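Local atomic coordinates of prolyl-ACP dehydrogenase (Oscillatoria sp., PDB entry 4IRN), a protein that oxidises a prolyl group carried on an acyl carrier protein during anatoxin-a biosynthesis, using FAD in an acyl-CoA dehydrogenase fold. Residues I52-Q57 with S81-H86; H86-P91 with L102-A107; N125-A130 with P149-G154; M276-G281 with W341-K346. All coordinates share one frame; numbering follows the deposited sequence.

Interaction 1: residues I52-Q57 with S81-H86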
loop_
_atom_site.group_PDB
_atom_site.type_symbol
_atom_site.label_atom_id
_atom_site.label_comp_id
_atom_site.label_asym_id
_atom_site.label_seq_id
_atom_site.Cartn_x
_atom_site.Cartn_y
_atom_site.Cartn_z
ATOM N N ILE A 52 -13.632 30.344 -10.788
ATOM C CA ILE A 52 -12.934 30.400 -9.494
ATOM C C ILE A 52 -13.271 31.707 -8.764
ATOM O O ILE A 52 -13.688 31.654 -7.609
ATOM C CB ILE A 52 -11.390 30.165 -9.631
ATOM C CG1 ILE A 52 -11.084 28.734 -10.129
ATOM C CG2 ILE A 52 -10.624 30.465 -8.311
ATOM C CD1 ILE A 52 -9.715 28.530 -10.736
ATOM N N GLN A 53 -13.133 32.868 -9.458
ATOM C CA GLN A 53 -13.430 34.207 -8.926
ATOM C C GLN A 53 -14.879 34.325 -8.439
ATOM O O GLN A 53 -15.110 34.829 -7.339
ATOM C CB GLN A 53 -13.107 35.306 -9.954
ATOM C CG GLN A 53 -11.619 35.494 -10.291
ATOM C CD GLN A 53 -10.692 35.766 -9.123
ATOM O OE1 GLN A 53 -10.957 36.610 -8.256
ATOM N NE2 GLN A 53 -9.556 35.077 -9.107
ATOM N N PHE A 54 -15.850 33.823 -9.239
ATOM C CA PHE A 54 -17.287 33.801 -8.901
ATOM C C PHE A 54 -17.521 33.007 -7.614
ATOM O O PHE A 54 -18.200 33.485 -6.700
ATOM C CB PHE A 54 -18.108 33.214 -10.078
ATOM C CG PHE A 54 -19.443 32.584 -9.732
ATOM C CD1 PHE A 54 -20.561 33.372 -9.484
ATOM C CD2 PHE A 54 -19.592 31.199 -9.710
ATOM C CE1 PHE A 54 -21.795 32.786 -9.169
ATOM C CE2 PHE A 54 -20.827 30.615 -9.400
ATOM C CZ PHE A 54 -21.920 31.413 -9.136
ATOM N N ALA A 55 -16.926 31.782 -7.546
ATOM C CA ALA A 55 -17.016 30.867 -6.402
ATOM C C ALA A 55 -16.355 31.432 -5.146
ATOM O O ALA A 55 -16.867 31.223 -4.045
ATOM C CB ALA A 55 -16.417 29.514 -6.760
ATOM N N GLN A 56 -15.224 32.141 -5.307
ATOM C CA GLN A 56 -14.485 32.738 -4.199
ATOM C C GLN A 56 -15.149 34.003 -3.666
ATOM O O GLN A 56 -14.986 34.295 -2.486
ATOM C CB GLN A 56 -13.036 33.030 -4.605
ATOM C CG GLN A 56 -12.144 31.799 -4.626
ATOM C CD GLN A 56 -10.744 32.083 -5.111
ATOM O OE1 GLN A 56 -10.473 33.075 -5.809
ATOM N NE2 GLN A 56 -9.829 31.180 -4.790
ATOM N N GLN A 57 -15.874 34.765 -4.531
ATOM C CA GLN A 57 -16.498 36.034 -4.144
ATOM C C GLN A 57 -17.976 35.957 -3.777
ATOM O O GLN A 57 -18.375 36.506 -2.749
ATOM C CB GLN A 57 -16.279 37.103 -5.227
ATOM C CG GLN A 57 -14.830 37.582 -5.356
ATOM C CD GLN A 57 -14.491 38.158 -6.715
ATOM O OE1 GLN A 57 -15.302 38.170 -7.656
ATOM N NE2 GLN A 57 -13.266 38.636 -6.854
ATOM N N SER A 81 -26.949 28.615 -10.838
ATOM C CA SER A 81 -27.871 28.476 -11.976
ATOM C C SER A 81 -27.922 29.764 -12.805
ATOM O O SER A 81 -28.012 29.682 -14.030
ATOM C CB SER A 81 -29.271 28.085 -11.510
ATOM O OG SER A 81 -30.105 27.821 -12.628
ATOM N N GLU A 82 -27.850 30.947 -12.129
ATOM C CA GLU A 82 -27.813 32.275 -12.753
ATOM C C GLU A 82 -26.515 32.402 -13.566
ATOM O O GLU A 82 -26.536 32.977 -14.657
ATOM C CB GLU A 82 -27.863 33.386 -11.692
ATOM C CG GLU A 82 -29.231 33.647 -11.090
ATOM C CD GLU A 82 -29.218 34.354 -9.741
ATOM O OE1 GLU A 82 -28.370 35.256 -9.535
ATOM O OE2 GLU A 82 -30.074 34.013 -8.892
ATOM N N PHE A 83 -25.395 31.847 -13.037
ATOM C CA PHE A 83 -24.079 31.857 -13.685
ATOM C C PHE A 83 -24.088 30.952 -14.912
ATOM O O PHE A 83 -23.440 31.273 -15.913
ATOM C CB PHE A 83 -22.965 31.471 -12.698
ATOM C CG PHE A 83 -21.561 31.745 -13.197
ATOM C CD1 PHE A 83 -20.821 30.750 -13.826
ATOM C CD2 PHE A 83 -20.968 32.995 -13.019
ATOM C CE1 PHE A 83 -19.522 31.005 -14.288
ATOM C CE2 PHE A 83 -19.670 33.247 -13.481
ATOM C CZ PHE A 83 -18.956 32.249 -14.112
ATOM N N GLY A 84 -24.852 29.857 -14.827
ATOM C CA GLY A 84 -25.043 28.902 -15.910
ATOM C C GLY A 84 -24.548 27.495 -15.669
ATOM O O GLY A 84 -24.619 26.682 -16.589
ATOM N N VAL A 85 -24.071 27.185 -14.443
ATOM C CA VAL A 85 -23.508 25.871 -14.065
ATOM C C VAL A 85 -24.351 24.696 -14.573
ATOM O O VAL A 85 -23.859 23.869 -15.346
ATOM C CB VAL A 85 -23.174 25.732 -12.548
ATOM C CG1 VAL A 85 -22.458 24.418 -12.268
ATOM C CG2 VAL A 85 -22.332 26.902 -12.049
ATOM N N HIS A 86 -25.628 24.656 -14.174
ATOM C CA HIS A 86 -26.583 23.603 -14.533
ATOM C C HIS A 86 -26.750 23.422 -16.043
ATOM O O HIS A 86 -26.868 22.287 -16.502
ATOM C CB HIS A 86 -27.939 23.871 -13.873
ATOM C CG HIS A 86 -27.860 24.056 -12.388
ATOM N ND1 HIS A 86 -27.195 25.132 -11.825
ATOM C CD2 HIS A 86 -28.382 23.305 -11.396
ATOM C CE1 HIS A 86 -27.330 25.000 -10.518
ATOM N NE2 HIS A 86 -28.027 23.911 -10.210
#

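Interaction 2: residues H86-P91 with L102-A107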
loop_
_atom_site.group_PDB
_atom_site.type_symbol
_atom_site.label_atom_id
_atom_site.label_comp_id
_atom_site.label_asym_id
_atom_site.label_seq_id
_atom_site.Cartn_x
_atom_site.Cartn_y
_atom_site.Cartn_z
ATOM N N HIS A 86 -25.628 24.656 -14.174
ATOM C CA HIS A 86 -26.583 23.603 -14.533
ATOM C C HIS A 86 -26.750 23.422 -16.043
ATOM O O HIS A 86 -26.868 22.287 -16.502
ATOM C CB HIS A 86 -27.939 23.871 -13.873
ATOM C CG HIS A 86 -27.860 24.056 -12.388
ATOM N ND1 HIS A 86 -27.195 25.132 -11.825
ATOM C CD2 HIS A 86 -28.382 23.305 -11.396
ATOM C CE1 HIS A 86 -27.330 25.000 -10.518
ATOM N NE2 HIS A 86 -28.027 23.911 -10.210
ATOM N N GLY A 87 -26.716 24.532 -16.785
ATOM C CA GLY A 87 -26.863 24.548 -18.233
ATOM C C GLY A 87 -25.607 24.257 -19.033
ATOM O O GLY A 87 -25.695 24.149 -20.261
ATOM N N TRP A 88 -24.427 24.134 -18.361
ATOM C CA TRP A 88 -23.129 23.885 -19.013
ATOM C C TRP A 88 -23.125 22.782 -20.089
ATOM O O TRP A 88 -22.713 23.084 -21.206
ATOM C CB TRP A 88 -21.970 23.713 -18.004
ATOM C CG TRP A 88 -21.491 24.965 -17.327
ATOM C CD1 TRP A 88 -21.770 26.251 -17.681
ATOM C CD2 TRP A 88 -20.580 25.042 -16.224
ATOM N NE1 TRP A 88 -21.124 27.125 -16.843
ATOM C CE2 TRP A 88 -20.380 26.409 -15.939
ATOM C CE3 TRP A 88 -19.920 24.083 -15.433
ATOM C CZ2 TRP A 88 -19.549 26.845 -14.896
ATOM C CZ3 TRP A 88 -19.097 24.517 -14.402
ATOM C CH2 TRP A 88 -18.922 25.882 -14.139
ATOM N N PRO A 89 -23.609 21.534 -19.841
ATOM C CA PRO A 89 -23.615 20.536 -20.922
ATOM C C PRO A 89 -24.918 20.521 -21.744
ATOM O O PRO A 89 -25.061 19.702 -22.648
ATOM C CB PRO A 89 -23.411 19.220 -20.165
ATOM C CG PRO A 89 -23.938 19.467 -18.795
ATOM C CD PRO A 89 -24.125 20.941 -18.588
ATOM N N ILE A 90 -25.876 21.403 -21.407
ATOM C CA ILE A 90 -27.205 21.495 -22.034
ATOM C C ILE A 90 -27.190 22.427 -23.255
ATOM O O ILE A 90 -26.657 23.541 -23.150
ATOM C CB ILE A 90 -28.292 21.934 -20.993
ATOM C CG1 ILE A 90 -28.134 21.230 -19.609
ATOM C CG2 ILE A 90 -29.725 21.819 -21.537
ATOM C CD1 ILE A 90 -28.193 19.660 -19.570
ATOM N N PRO A 91 -27.789 22.013 -24.406
ATOM C CA PRO A 91 -27.827 22.923 -25.568
ATOM C C PRO A 91 -28.656 24.172 -25.283
ATOM O O PRO A 91 -29.608 24.127 -24.508
ATOM C CB PRO A 91 -28.413 22.075 -26.703
ATOM C CG PRO A 91 -28.882 20.824 -26.092
ATOM C CD PRO A 91 -28.454 20.724 -24.683
ATOM N N LEU A 102 -15.056 18.853 -22.532
ATOM C CA LEU A 102 -13.711 19.187 -22.044
ATOM C C LEU A 102 -13.661 20.536 -21.309
ATOM O O LEU A 102 -13.025 20.626 -20.259
ATOM C CB LEU A 102 -12.661 19.093 -23.156
ATOM C CG LEU A 102 -12.223 17.661 -23.493
ATOM C CD1 LEU A 102 -11.900 17.511 -24.975
ATOM C CD2 LEU A 102 -11.066 17.190 -22.592
ATOM N N THR A 103 -14.401 21.547 -21.815
ATOM C CA THR A 103 -14.520 22.867 -21.193
ATOM C C THR A 103 -15.344 22.740 -19.909
ATOM O O THR A 103 -14.971 23.331 -18.897
ATOM C CB THR A 103 -15.101 23.893 -22.183
ATOM O OG1 THR A 103 -14.289 23.917 -23.357
ATOM C CG2 THR A 103 -15.180 25.307 -21.596
ATOM N N THR A 104 -16.450 21.962 -19.954
ATOM C CA THR A 104 -17.350 21.709 -18.819
ATOM C C THR A 104 -16.564 21.084 -17.647
ATOM O O THR A 104 -16.674 21.576 -16.525
ATOM C CB THR A 104 -18.567 20.862 -19.262
ATOM O OG1 THR A 104 -19.131 21.399 -20.455
ATOM C CG2 THR A 104 -19.641 20.763 -18.198
ATOM N N ALA A 105 -15.733 20.053 -17.930
ATOM C CA ALA A 105 -14.899 19.355 -16.947
ATOM C C ALA A 105 -13.838 20.280 -16.347
ATOM O O ALA A 105 -13.623 20.262 -15.133
ATOM C CB ALA A 105 -14.244 18.133 -17.582
ATOM N N TYR A 106 -13.200 21.104 -17.198
ATOM C CA TYR A 106 -12.183 22.084 -16.801
ATOM C C TYR A 106 -12.783 23.150 -15.863
ATOM O O TYR A 106 -12.180 23.474 -14.840
ATOM C CB TYR A 106 -11.567 22.733 -18.050
ATOM C CG TYR A 106 -10.271 23.479 -17.808
ATOM C CD1 TYR A 106 -9.192 22.863 -17.174
ATOM C CD2 TYR A 106 -10.088 24.773 -18.294
ATOM C CE1 TYR A 106 -7.978 23.529 -17.001
ATOM C CE2 TYR A 106 -8.883 25.454 -18.117
ATOM C CZ TYR A 106 -7.830 24.826 -17.476
ATOM O OH TYR A 106 -6.645 25.494 -17.297
ATOM N N ALA A 107 -13.992 23.657 -16.205
ATOM C CA ALA A 107 -14.742 24.651 -15.436
ATOM C C ALA A 107 -15.220 24.051 -14.111
ATOM O O ALA A 107 -15.190 24.752 -13.097
ATOM C CB ALA A 107 -15.926 25.164 -16.246
#

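Interaction 3: residues N125-A130 with P149-G154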
loop_
_atom_site.group_PDB
_atom_site.type_symbol
_atom_site.label_atom_id
_atom_site.label_comp_id
_atom_site.label_asym_id
_atom_site.label_seq_id
_atom_site.Cartn_x
_atom_site.Cartn_y
_atom_site.Cartn_z
ATOM N N ASN A 125 -24.100 18.197 -9.200
ATOM C CA ASN A 125 -23.592 17.180 -10.124
ATOM C C ASN A 125 -24.564 16.019 -10.284
ATOM O O ASN A 125 -24.691 15.479 -11.386
ATOM C CB ASN A 125 -22.192 16.730 -9.741
ATOM C CG ASN A 125 -21.135 17.659 -10.298
ATOM O OD1 ASN A 125 -20.666 17.507 -11.432
ATOM N ND2 ASN A 125 -20.791 18.697 -9.549
ATOM N N ALA A 126 -25.300 15.697 -9.204
ATOM C CA ALA A 126 -26.344 14.686 -9.170
ATOM C C ALA A 126 -27.486 15.100 -10.086
ATOM O O ALA A 126 -28.007 14.271 -10.812
ATOM C CB ALA A 126 -26.847 14.522 -7.748
ATOM N N HIS A 127 -27.860 16.374 -10.033
ATOM C CA HIS A 127 -28.908 17.030 -10.811
ATOM C C HIS A 127 -28.536 17.094 -12.309
ATOM O O HIS A 127 -29.356 16.742 -13.153
ATOM C CB HIS A 127 -29.175 18.426 -10.218
ATOM C CG HIS A 127 -30.066 19.318 -11.036
ATOM N ND1 HIS A 127 -31.424 19.388 -10.804
ATOM C CD2 HIS A 127 -29.751 20.174 -12.038
ATOM C CE1 HIS A 127 -31.888 20.265 -11.678
ATOM N NE2 HIS A 127 -30.917 20.763 -12.439
ATOM N N ILE A 128 -27.299 17.506 -12.629
ATOM C CA ILE A 128 -26.810 17.606 -14.006
ATOM C C ILE A 128 -26.626 16.257 -14.712
ATOM O O ILE A 128 -27.254 16.007 -15.738
ATOM C CB ILE A 128 -25.512 18.458 -14.088
ATOM C CG1 ILE A 128 -25.754 19.894 -13.605
ATOM C CG2 ILE A 128 -24.953 18.475 -15.505
ATOM C CD1 ILE A 128 -24.512 20.574 -12.996
ATOM N N TRP A 129 -25.731 15.415 -14.174
ATOM C CA TRP A 129 -25.338 14.134 -14.768
ATOM C C TRP A 129 -26.301 12.969 -14.647
ATOM O O TRP A 129 -26.405 12.192 -15.600
ATOM C CB TRP A 129 -23.903 13.738 -14.385
ATOM C CG TRP A 129 -22.918 14.870 -14.486
ATOM C CD1 TRP A 129 -22.325 15.529 -13.452
ATOM C CD2 TRP A 129 -22.482 15.527 -15.683
ATOM N NE1 TRP A 129 -21.521 16.534 -13.929
ATOM C CE2 TRP A 129 -21.605 16.562 -15.297
ATOM C CE3 TRP A 129 -22.730 15.329 -17.055
ATOM C CZ2 TRP A 129 -20.972 17.397 -16.231
ATOM C CZ3 TRP A 129 -22.116 16.167 -17.979
ATOM C CH2 TRP A 129 -21.251 17.188 -17.565
ATOM N N ALA A 130 -26.997 12.825 -13.503
ATOM C CA ALA A 130 -27.921 11.708 -13.303
ATOM C C ALA A 130 -29.382 12.000 -13.668
ATOM O O ALA A 130 -30.193 11.064 -13.708
ATOM C CB ALA A 130 -27.816 11.182 -11.881
ATOM N N PRO A 149 -35.730 23.132 -19.878
ATOM C CA PRO A 149 -35.590 24.562 -19.568
ATOM C C PRO A 149 -35.821 24.872 -18.085
ATOM O O PRO A 149 -35.175 25.767 -17.532
ATOM C CB PRO A 149 -36.637 25.214 -20.477
ATOM C CG PRO A 149 -36.853 24.253 -21.570
ATOM C CD PRO A 149 -36.783 22.924 -20.891
ATOM N N LEU A 150 -36.694 24.090 -17.433
ATOM C CA LEU A 150 -37.010 24.238 -16.007
ATOM C C LEU A 150 -35.842 23.892 -15.092
ATOM O O LEU A 150 -35.597 24.616 -14.129
ATOM C CB LEU A 150 -38.219 23.383 -15.625
ATOM C CG LEU A 150 -39.581 23.903 -16.032
ATOM C CD1 LEU A 150 -40.609 22.839 -15.853
ATOM C CD2 LEU A 150 -39.979 25.123 -15.202
ATOM N N LEU A 151 -35.151 22.776 -15.364
ATOM C CA LEU A 151 -34.008 22.325 -14.566
ATOM C C LEU A 151 -32.807 23.248 -14.762
ATOM O O LEU A 151 -32.083 23.566 -13.822
ATOM C CB LEU A 151 -33.632 20.884 -14.971
ATOM C CG LEU A 151 -34.682 19.792 -14.769
ATOM C CD1 LEU A 151 -34.178 18.458 -15.270
ATOM C CD2 LEU A 151 -35.096 19.682 -13.314
ATOM N N CYS A 152 -32.626 23.661 -15.989
ATOM C CA CYS A 152 -31.613 24.520 -16.533
ATOM C C CYS A 152 -31.692 25.943 -15.956
ATOM O O CYS A 152 -30.664 26.488 -15.525
ATOM C CB CYS A 152 -31.815 24.527 -18.044
ATOM S SG CYS A 152 -30.341 24.896 -18.980
ATOM N N ARG A 153 -32.913 26.574 -16.039
ATOM C CA ARG A 153 -33.123 27.989 -15.683
ATOM C C ARG A 153 -34.328 28.329 -14.774
ATOM O O ARG A 153 -34.416 29.449 -14.284
ATOM C CB ARG A 153 -33.203 28.838 -16.977
ATOM C CG ARG A 153 -32.168 28.492 -18.029
ATOM C CD ARG A 153 -31.490 29.674 -18.682
ATOM N NE ARG A 153 -30.573 30.387 -17.787
ATOM C CZ ARG A 153 -29.597 31.193 -18.196
ATOM N NH1 ARG A 153 -29.376 31.377 -19.487
ATOM N NH2 ARG A 153 -28.825 31.806 -17.314
ATOM N N GLY A 154 -35.224 27.371 -14.544
ATOM C CA GLY A 154 -36.455 27.564 -13.778
ATOM C C GLY A 154 -36.394 27.370 -12.275
ATOM O O GLY A 154 -37.401 27.575 -11.590
#

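Interaction 4: residues M276-G281 with W341-K346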
loop_
_atom_site.group_PDB
_atom_site.type_symbol
_atom_site.label_atom_id
_atom_site.label_comp_id
_atom_site.label_asym_id
_atom_site.label_seq_id
_atom_site.Cartn_x
_atom_site.Cartn_y
_atom_site.Cartn_z
ATOM N N MET A 276 -24.891 6.275 -15.603
ATOM C CA MET A 276 -23.657 5.915 -14.890
ATOM C C MET A 276 -22.395 6.351 -15.622
ATOM O O MET A 276 -21.377 6.592 -14.991
ATOM C CB MET A 276 -23.607 4.420 -14.558
ATOM C CG MET A 276 -24.463 4.020 -13.377
ATOM S SD MET A 276 -24.323 5.124 -11.957
ATOM C CE MET A 276 -24.388 3.942 -10.592
ATOM N N GLU A 277 -22.446 6.436 -16.957
ATOM C CA GLU A 277 -21.315 6.923 -17.753
ATOM C C GLU A 277 -21.027 8.398 -17.372
ATOM O O GLU A 277 -19.901 8.727 -17.005
ATOM C CB GLU A 277 -21.641 6.839 -19.246
ATOM C CG GLU A 277 -20.896 5.758 -19.984
ATOM C CD GLU A 277 -21.433 5.559 -21.381
ATOM O OE1 GLU A 277 -22.358 4.733 -21.551
ATOM O OE2 GLU A 277 -20.938 6.242 -22.305
ATOM N N TRP A 278 -22.070 9.261 -17.401
ATOM C CA TRP A 278 -21.956 10.683 -17.080
ATOM C C TRP A 278 -21.690 10.909 -15.611
ATOM O O TRP A 278 -20.885 11.783 -15.267
ATOM C CB TRP A 278 -23.211 11.454 -17.525
ATOM C CG TRP A 278 -23.393 11.500 -19.018
ATOM C CD1 TRP A 278 -24.228 10.723 -19.762
ATOM C CD2 TRP A 278 -22.673 12.321 -19.949
ATOM N NE1 TRP A 278 -24.075 11.010 -21.099
ATOM C CE2 TRP A 278 -23.132 11.991 -21.241
ATOM C CE3 TRP A 278 -21.673 13.296 -19.818
ATOM C CZ2 TRP A 278 -22.638 12.606 -22.393
ATOM C CZ3 TRP A 278 -21.200 13.926 -20.961
ATOM C CH2 TRP A 278 -21.682 13.579 -22.229
ATOM N N GLU A 279 -22.354 10.122 -14.740
ATOM C CA GLU A 279 -22.209 10.245 -13.290
ATOM C C GLU A 279 -20.794 9.907 -12.834
ATOM O O GLU A 279 -20.098 10.793 -12.344
ATOM C CB GLU A 279 -23.241 9.384 -12.563
ATOM C CG GLU A 279 -23.575 9.859 -11.158
ATOM C CD GLU A 279 -24.551 8.966 -10.414
ATOM O OE1 GLU A 279 -25.541 8.510 -11.033
ATOM O OE2 GLU A 279 -24.336 8.738 -9.201
ATOM N N ARG A 280 -20.354 8.658 -13.048
ATOM C CA ARG A 280 -19.030 8.164 -12.652
ATOM C C ARG A 280 -17.880 9.018 -13.162
ATOM O O ARG A 280 -16.956 9.305 -12.404
ATOM C CB ARG A 280 -18.830 6.688 -13.057
ATOM C CG ARG A 280 -19.647 5.725 -12.223
ATOM C CD ARG A 280 -19.669 4.346 -12.826
ATOM N NE ARG A 280 -20.526 3.446 -12.053
ATOM C CZ ARG A 280 -20.655 2.145 -12.287
ATOM N NH1 ARG A 280 -19.983 1.572 -13.276
ATOM N NH2 ARG A 280 -21.442 1.404 -11.523
ATOM N N GLY A 281 -17.968 9.441 -14.417
ATOM C CA GLY A 281 -16.926 10.233 -15.049
ATOM C C GLY A 281 -16.879 11.705 -14.691
ATOM O O GLY A 281 -15.811 12.312 -14.794
ATOM N N TRP A 341 -13.034 13.821 -23.104
ATOM C CA TRP A 341 -12.719 13.765 -24.531
ATOM C C TRP A 341 -13.616 12.741 -25.241
ATOM O O TRP A 341 -14.257 13.080 -26.238
ATOM C CB TRP A 341 -11.229 13.426 -24.748
ATOM C CG TRP A 341 -10.803 13.471 -26.186
ATOM C CD1 TRP A 341 -10.396 14.570 -26.883
ATOM C CD2 TRP A 341 -10.791 12.378 -27.116
ATOM N NE1 TRP A 341 -10.106 14.227 -28.184
ATOM C CE2 TRP A 341 -10.347 12.889 -28.357
ATOM C CE3 TRP A 341 -11.112 11.009 -27.023
ATOM C CZ2 TRP A 341 -10.195 12.081 -29.490
ATOM C CZ3 TRP A 341 -10.970 10.210 -28.152
ATOM C CH2 TRP A 341 -10.515 10.748 -29.366
ATOM N N MET A 342 -13.670 11.505 -24.716
ATOM C CA MET A 342 -14.463 10.402 -25.259
ATOM C C MET A 342 -15.945 10.728 -25.383
ATOM O O MET A 342 -16.534 10.474 -26.436
ATOM C CB MET A 342 -14.273 9.146 -24.411
ATOM C CG MET A 342 -12.936 8.486 -24.612
ATOM S SD MET A 342 -12.912 6.885 -23.801
ATOM C CE MET A 342 -13.706 5.889 -25.055
ATOM N N LYS A 343 -16.547 11.303 -24.310
ATOM C CA LYS A 343 -17.956 11.704 -24.289
ATOM C C LYS A 343 -18.246 12.866 -25.246
ATOM O O LYS A 343 -19.341 12.921 -25.818
ATOM C CB LYS A 343 -18.452 11.988 -22.863
ATOM C CG LYS A 343 -19.014 10.759 -22.140
ATOM C CD LYS A 343 -20.136 10.055 -22.917
ATOM C CE LYS A 343 -21.065 9.298 -22.016
ATOM N NZ LYS A 343 -22.232 8.760 -22.763
ATOM N N GLU A 344 -17.253 13.758 -25.455
ATOM C CA GLU A 344 -17.343 14.876 -26.392
ATOM C C GLU A 344 -17.379 14.310 -27.813
ATOM O O GLU A 344 -18.193 14.757 -28.620
ATOM C CB GLU A 344 -16.168 15.861 -26.183
ATOM C CG GLU A 344 -16.108 17.065 -27.121
ATOM C CD GLU A 344 -17.285 18.021 -27.195
ATOM O OE1 GLU A 344 -18.081 18.091 -26.231
ATOM O OE2 GLU A 344 -17.372 18.753 -28.208
ATOM N N ASN A 345 -16.549 13.279 -28.082
ATOM C CA ASN A 345 -16.457 12.595 -29.375
ATOM C C ASN A 345 -17.504 11.461 -29.511
ATOM O O ASN A 345 -17.310 10.516 -30.286
ATOM C CB ASN A 345 -15.015 12.124 -29.636
ATOM C CG ASN A 345 -14.044 13.264 -29.882
ATOM O OD1 ASN A 345 -13.752 13.629 -31.021
ATOM N ND2 ASN A 345 -13.527 13.867 -28.820
ATOM N N LYS A 346 -18.617 11.580 -28.743
ATOM C CA LYS A 346 -19.796 10.699 -28.715
ATOM C C LYS A 346 -19.502 9.187 -28.646
ATOM O O LYS A 346 -20.188 8.385 -29.286
ATOM C CB LYS A 346 -20.773 11.054 -29.866
ATOM C CG LYS A 346 -21.100 12.546 -30.009
ATOM C CD LYS A 346 -22.355 12.967 -29.257
ATOM C CE LYS A 346 -22.698 14.416 -29.477
ATOM N NZ LYS A 346 -24.083 14.716 -29.026
#

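Interaction 1: residues I52-Q57 with S81-H86
F54 and F83 lay their rings face to face between helix 42-58 and the end of helix 74-83, in the helical N-terminal domain of the acyl-CoA dehydrogenase fold, and this one pair carries the contact. The ring centroids are 4.2 Å apart and the planes tilted by 19°, so the stack is an offset, nearly parallel one. The two side chains run past each other in opposite directions: CE2 of F83 reaches back to CB of F54, at 3.7 Å, while CB of F83 sits over the face of the F54 ring near CZ. The closest carbons are F54 CD1 and F83 CD2, 3.6 Å apart. Both residues place CG anti to the backbone N (chi1 155° for F54 and -167° for F83), which carries each ring across the gap between backbones whose nearest CA atoms, those of F54 and F83, are 8.5 Å apart.

Away from the stack the contact is loose. Q56, Q57 and E82 are exposed on the solvent side, and both phenylalanines keep part of their surface exposed. F83 also rests on F47, K50 and V51 of helix 42-58, and F54 touches C80. Directly after F83 the helix closes in a Schellman motif with G84, at positive phi, as its C-prime residue. No hydrogen bond joins the two segments; their association rests on dispersion and on the removal of aromatic surface from water.

Interaction 2: residues H86-P91 with L102-A107
W88 presents one face of its indole to A107 of helix 101-114, whose methyl group lies over the six-membered ring. A107 CB is 4.0 Å from the centroid of that ring and 24° off its normal, a CH-pi contact displaced toward the rim, where CZ3 and CH2 are its closest atoms. At the root of the same side chain, W88 CB meets T104 CG2 at 3.8 Å, so the tryptophan lies along one turn of the helix from T104 to A107. The T104 methyl stands anti to the backbone N, while OG1 bonds to D100 O, just before its own segment. W88 is the second residue of a type I beta turn from G87 to I90. F47 and V51 of helix 42-58 also pack on W88. Within the helical N-terminal domain, the contact joins the loop after helix 74-83 to helix 101-114. No hydrogen bond crosses between the two segments, which meet through apolar packing; the backbones of G87 and W88 bond instead to Q97 and L99.

Interaction 3: residues N125-A130 with P149-G154
H127 brings the CE1-NE2 side of its imidazole against L151, setting that edge against its CB and CD2 while NE2 points at its backbone carbonyl. CE1 lies 3.6 Å from CD2, and NE2 donates a weak hydrogen bond to L151 O, 3.3 Å long and bent to 145°, with the oxygen at the ring edge near its plane. A chi1 of 170° holds CG of H127 anti to the backbone N and extends the ring toward helix 141-153. ND1 accepts from A158 N, the stronger polar tie; NE2 also has a weak bond to E132 OE2. Both ring nitrogens are thus engaged in a buried setting, which probably fixes the ring's rotation. On the same helix, W129 NE1 donates to N125 OD1 at 2.8 Å. The rings of H86 and W77 meet the imidazole as well. H127 therefore joins helix 118-138 to helix 141-153 and to strand 158-161, its side chain about 8 Å from that of the FAD-binding H160.

Interaction 4: residues M276-G281 with W341-K346
A helical segment, M276-G281 within helix 268-282, meets W341-K346, the last turn of helix 316-344 and the residues that end it, with the CA atoms of W278 and K343 8.3 Å apart. The second helix ends in a Schellman motif whose C-prime residue is K346, at positive phi. N345 ND2 reinforces this end by donating to W341 O at 2.8 Å, an almost straight bond (177°) to an oxygen that also accepts from N345 N.

K343 spans the gap. Its chain is bent at chi2 (-55°) and then runs over one face of the W278 indole, CB and CG near CH2 and CZ3, CD near CZ2. Its CE lies 3.8 Å from the centroid of the five-membered ring, a CH-pi contact. NZ forms a salt bridge with E277 OE2 at 2.9 Å, approaching from above the carboxylate plane. NZ and W278 NE1 are close but both are donors, so they do not bond. E277 OE2 also accepts from A349 N, and this buried carboxylate oxygen is gripped by two donors; the lysine charge would be expected to favour its ionised form.

The contact thus ties helix 268-282 to the end of helix 316-344 and, through A349, to the loop before helix 350-375, while the W278 indole packs on M133 of helix 118-138.

From the N terminus, interaction 1 closes a loop from helix 42-58 to the end of helix 74-83. Interaction 2 starts at the shared H86 and closes a short loop onto helix 101-114; interaction 3 then links helix 118-138 with helix 141-153. Interaction 4 follows much later, joining helices 268-282 and 316-344. The four loops run in series, none nesting or crossing. In space they form a connected set: F83 touches W88, H86 meets H127, and P89 packs on I128 and W129. W129 against W278, and L102 against W341, join interactions 3 and 2, and through them interaction 1, to interaction 4 in the C-terminal domain range.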